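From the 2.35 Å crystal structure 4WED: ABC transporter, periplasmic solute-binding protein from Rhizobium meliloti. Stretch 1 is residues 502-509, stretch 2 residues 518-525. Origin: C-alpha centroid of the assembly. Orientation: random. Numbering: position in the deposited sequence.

Stretch 1 (502-509) KRVQGFTS
Stretch 2 (518-525) YENIVLAE

The apolar centre lies on one face of a short antiparallel pairing, where Val504 (chi1 t) and Leu523 (m, t) meet, CG2 to CD2 4.1 Å. Ile521 (m, t), just before the strand, closes against Val504, CG2 to Val504 CG1 4.0 Å, so methyls meet methyls. Ile521 also reaches the edge of the Phe507 ring (chi1 t, chi2 78°), CD1 to CD1 4.5 Å. Leu523 CD1 covers one face of the Arg503 guanidinium (side chain p, t, t), 4.2 Å from NH1.

The touching segments, CA 503 to 508 and CA 519 to 525, run 170° apart. Val504 (phi/psi -76/114) pairs with Leu523 (-100/120) at a non-hydrogen-bonded site and Gln505 (-108/155) with Val522 (-130/135) at a hydrogen-bonded one, both CA-CA 5.1 Å. Gln505 N gives to Val522 O and Val522 N to Gln505 O, each 2.9 Å, satisfying both backbones; Ala524 N to Arg503 O, 3.0 Å, extends the ladder. On the other face, Gln505 CB (chi1 m) packs 3.6 Å from Val522 CG1 (chi1 p).

At Gly506 (80/15) the chains close to 4.4 Å, CA to Ile521 CA. Positive phi favours glycine, and a CB would clash, 2.3 Å from Asn520 O. A type II turn, Tyr518 to Ile521, with Glu519 at -64/143, places Asn520 (77/-8, chi1 m) at the polar edge, its OD1 3.0 Å from Thr508 OG1 (chi1 m). A water bridges Thr508 N and Glu519 O, 2.7 Å from each, where the backbones have separated.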

ATOM      1  N   LYS A 502     -12.320 -22.030  11.188  1.00 77.37           N
ATOM      2  CA  LYS A 502     -12.279 -22.217  12.607  1.00 77.25           C
ATOM      3  C   LYS A 502     -10.966 -22.833  13.080  1.00 76.34           C
ATOM      4  O   LYS A 502     -10.515 -22.523  14.171  1.00 78.58           O
ATOM      5  CB  LYS A 502     -13.459 -23.106  13.045  1.00 78.57           C
ATOM      6  N   ARG A 503     -10.357 -23.715  12.298  1.00 76.09           N
ATOM      7  CA  ARG A 503      -9.169 -24.438  12.778  1.00 77.24           C
ATOM      8  C   ARG A 503      -7.890 -23.575  12.716  1.00 76.58           C
ATOM      9  O   ARG A 503      -6.886 -23.908  13.357  1.00 75.51           O
ATOM     10  CB  ARG A 503      -8.979 -25.784  12.040  1.00 79.24           C
ATOM     11  CG  ARG A 503      -8.328 -25.697  10.666  1.00 78.65           C
ATOM     12  CD  ARG A 503      -8.378 -27.015   9.888  1.00 82.35           C
ATOM     13  NE  ARG A 503      -7.668 -26.914   8.601  1.00 82.61           N
ATOM     14  CZ  ARG A 503      -6.661 -27.703   8.183  1.00 83.39           C
ATOM     15  NH1 ARG A 503      -6.211 -28.739   8.908  1.00 83.56           N
ATOM     16  NH2 ARG A 503      -6.111 -27.470   6.995  1.00 81.75           N
ATOM     17  N   VAL A 504      -7.919 -22.481  11.950  1.00 76.04           N
ATOM     18  CA  VAL A 504      -6.759 -21.585  11.883  1.00 74.82           C
ATOM     19  C   VAL A 504      -6.615 -20.697  13.141  1.00 73.16           C
ATOM     20  O   VAL A 504      -7.472 -19.835  13.444  1.00 73.48           O
ATOM     21  CB  VAL A 504      -6.772 -20.702  10.625  1.00 73.90           C
ATOM     22  CG1 VAL A 504      -5.612 -19.694  10.658  1.00 71.22           C
ATOM     23  CG2 VAL A 504      -6.702 -21.567   9.379  1.00 72.57           C
ATOM     24  N   GLN A 505      -5.530 -20.938  13.872  1.00 69.86           N
ATOM     25  CA  GLN A 505      -5.141 -20.080  14.963  1.00 68.33           C
ATOM     26  C   GLN A 505      -3.925 -19.310  14.547  1.00 64.37           C
ATOM     27  O   GLN A 505      -3.142 -19.727  13.678  1.00 62.40           O
ATOM     28  CB  GLN A 505      -4.796 -20.896  16.176  1.00 71.98           C
ATOM     29  CG  GLN A 505      -5.966 -21.699  16.711  1.00 79.03           C
ATOM     30  CD  GLN A 505      -5.712 -22.164  18.131  1.00 84.42           C
ATOM     31  OE1 GLN A 505      -4.710 -22.827  18.416  1.00 85.84           O
ATOM     32  NE2 GLN A 505      -6.601 -21.794  19.038  1.00 90.53           N
ATOM     33  N   GLY A 506      -3.757 -18.177  15.179  1.00 62.24           N
ATOM     34  CA  GLY A 506      -2.544 -17.420  14.988  1.00 61.23           C
ATOM     35  C   GLY A 506      -2.540 -16.609  13.728  1.00 58.95           C
ATOM     36  O   GLY A 506      -1.491 -16.123  13.340  1.00 58.45           O
ATOM     37  N   PHE A 507      -3.700 -16.416  13.096  1.00 64.00           N
ATOM     38  CA  PHE A 507      -3.731 -15.633  11.859  1.00 63.73           C
ATOM     39  C   PHE A 507      -3.281 -14.198  12.130  1.00 64.56           C
ATOM     40  O   PHE A 507      -3.748 -13.550  13.080  1.00 63.81           O
ATOM     41  CB  PHE A 507      -5.094 -15.609  11.175  1.00 64.34           C
ATOM     42  CG  PHE A 507      -5.126 -14.734   9.948  1.00 63.41           C
ATOM     43  CD1 PHE A 507      -4.592 -15.178   8.753  1.00 62.72           C
ATOM     44  CD2 PHE A 507      -5.670 -13.466   9.987  1.00 64.18           C
ATOM     45  CE1 PHE A 507      -4.627 -14.365   7.623  1.00 62.26           C
ATOM     46  CE2 PHE A 507      -5.670 -12.642   8.875  1.00 62.06           C
ATOM     47  CZ  PHE A 507      -5.154 -13.094   7.692  1.00 62.17           C
ATOM     48  N   THR A 508      -2.366 -13.734  11.285  1.00 61.84           N
ATOM     49  CA  THR A 508      -1.745 -12.429  11.443  1.00 60.84           C
ATOM     50  C   THR A 508      -1.936 -11.667  10.138  1.00 59.29           C
ATOM     51  O   THR A 508      -1.466 -12.113   9.090  1.00 63.21           O
ATOM     52  CB  THR A 508      -0.252 -12.610  11.772  1.00 59.77           C
ATOM     53  OG1 THR A 508      -0.110 -13.403  12.970  1.00 61.02           O
ATOM     54  CG2 THR A 508       0.434 -11.275  11.954  1.00 61.01           C
ATOM     55  N   SER A 509      -2.648 -10.543  10.188  1.00 57.02           N
ATOM     56  CA  SER A 509      -2.966  -9.803   8.970  1.00 56.45           C
ATOM     57  C   SER A 509      -1.663  -9.387   8.281  1.00 56.80           C
ATOM     58  O   SER A 509      -0.737  -8.910   8.925  1.00 54.30           O
ATOM     59  CB  SER A 509      -3.771  -8.534   9.269  1.00 56.79           C
ATOM     60  OG  SER A 509      -4.926  -8.774  10.020  1.00 61.42           O
ATOM     61  N   TYR A 518       1.315 -16.378   6.125  1.00 64.67           N
ATOM     62  CA  TYR A 518       1.480 -17.760   6.615  1.00 62.14           C
ATOM     63  C   TYR A 518       2.038 -17.799   8.040  1.00 62.30           C
ATOM     64  O   TYR A 518       2.032 -18.856   8.703  1.00 63.03           O
ATOM     65  CB  TYR A 518       2.415 -18.546   5.703  1.00 62.71           C
ATOM     66  CG  TYR A 518       3.801 -17.972   5.620  1.00 60.62           C
ATOM     67  CD1 TYR A 518       4.780 -18.300   6.553  1.00 59.97           C
ATOM     68  CD2 TYR A 518       4.127 -17.064   4.624  1.00 62.21           C
ATOM     69  CE1 TYR A 518       6.053 -17.739   6.475  1.00 59.68           C
ATOM     70  CE2 TYR A 518       5.392 -16.498   4.536  1.00 60.12           C
ATOM     71  CZ  TYR A 518       6.352 -16.841   5.459  1.00 59.62           C
ATOM     72  OH  TYR A 518       7.597 -16.249   5.357  1.00 63.89           O
ATOM     73  N   GLU A 519       2.544 -16.657   8.496  1.00 60.88           N
ATOM     74  CA  GLU A 519       3.250 -16.567   9.746  1.00 60.82           C
ATOM     75  C   GLU A 519       2.315 -16.907  10.894  1.00 59.69           C
ATOM     76  O   GLU A 519       1.154 -16.497  10.903  1.00 55.21           O
ATOM     77  CB  GLU A 519       3.771 -15.133   9.975  1.00 66.50           C
ATOM     78  CG  GLU A 519       4.948 -14.687   9.093  1.00 75.27           C
ATOM     79  CD  GLU A 519       4.544 -14.107   7.746  1.00 78.70           C
ATOM     80  OE1 GLU A 519       3.384 -13.646   7.604  1.00 85.99           O
ATOM     81  OE2 GLU A 519       5.401 -14.095   6.827  1.00 87.90           O
ATOM     82  N   ASN A 520       2.883 -17.589  11.875  1.00 58.40           N
ATOM     83  CA  ASN A 520       2.344 -17.761  13.207  1.00 61.73           C
ATOM     84  C   ASN A 520       1.231 -18.766  13.288  1.00 61.46           C
ATOM     85  O   ASN A 520       0.762 -19.093  14.392  1.00 62.36           O
ATOM     86  CB  ASN A 520       1.836 -16.447  13.814  1.00 63.72           C
ATOM     87  CG  ASN A 520       2.913 -15.392  13.938  1.00 63.83           C
ATOM     88  OD1 ASN A 520       2.672 -14.212  13.641  1.00 65.06           O
ATOM     89  ND2 ASN A 520       4.089 -15.793  14.398  1.00 60.68           N
ATOM     90  N   ILE A 521       0.784 -19.229  12.137  1.00 59.40           N
ATOM     91  CA  ILE A 521      -0.431 -20.043  12.085  1.00 63.81           C
ATOM     92  C   ILE A 521      -0.180 -21.400  12.729  1.00 66.28           C
ATOM     93  O   ILE A 521       0.893 -21.987  12.556  1.00 69.72           O
ATOM     94  CB  ILE A 521      -0.989 -20.199  10.656  1.00 61.08           C
ATOM     95  CG1 ILE A 521      -1.685 -18.910  10.232  1.00 58.03           C
ATOM     96  CG2 ILE A 521      -2.005 -21.342  10.615  1.00 66.48           C
ATOM     97  CD1 ILE A 521      -2.150 -18.933   8.806  1.00 58.01           C
ATOM     98  N   VAL A 522      -1.148 -21.841  13.515  1.00 67.96           N
ATOM     99  CA  VAL A 522      -1.167 -23.198  14.027  1.00 70.41           C
ATOM    100  C   VAL A 522      -2.552 -23.780  13.747  1.00 73.57           C
ATOM    101  O   VAL A 522      -3.563 -23.123  13.955  1.00 73.29           O
ATOM    102  CB  VAL A 522      -0.757 -23.303  15.522  1.00 70.26           C
ATOM    103  CG1 VAL A 522      -1.420 -22.251  16.346  1.00 73.68           C
ATOM    104  CG2 VAL A 522      -1.085 -24.677  16.097  1.00 73.14           C
ATOM    105  N   LEU A 523      -2.572 -25.015  13.251  1.00 76.64           N
ATOM    106  CA  LEU A 523      -3.805 -25.671  12.845  1.00 80.77           C
ATOM    107  C   LEU A 523      -4.323 -26.649  13.910  1.00 83.72           C
ATOM    108  O   LEU A 523      -3.639 -27.619  14.233  1.00 85.98           O
ATOM    109  CB  LEU A 523      -3.534 -26.444  11.564  1.00 82.21           C
ATOM    110  CG  LEU A 523      -2.990 -25.667  10.386  1.00 78.89           C
ATOM    111  CD1 LEU A 523      -2.599 -26.683   9.323  1.00 83.77           C
ATOM    112  CD2 LEU A 523      -4.049 -24.706   9.873  1.00 77.57           C
ATOM    113  N   ALA A 524      -5.527 -26.414  14.425  1.00 85.25           N
ATOM    114  CA  ALA A 524      -6.102 -27.268  15.477  1.00 91.13           C
ATOM    115  C   ALA A 524      -6.573 -28.659  15.018  1.00 94.58           C
ATOM    116  O   ALA A 524      -6.329 -29.630  15.713  1.00102.87           O
ATOM    117  CB  ALA A 524      -7.245 -26.543  16.158  1.00 93.78           C
ATOM    118  N   GLU A 525      -7.258 -28.750  13.874  1.00 97.07           N
ATOM    119  CA  GLU A 525      -7.815 -30.029  13.332  1.00102.61           C
ATOM    120  C   GLU A 525      -8.789 -30.737  14.297  1.00107.98           C
ATOM    121  O   GLU A 525      -9.483 -31.714  13.960  1.00117.17           O
ATOM    122  CB  GLU A 525      -6.697 -30.998  12.902  1.00100.96           C
ATOM    123  OXT GLU A 525      -8.924 -30.367  15.462  1.00105.69           O
TER
HETATM  124  O   HOH W   1      -0.982 -15.354   9.649  1.00 57.74           O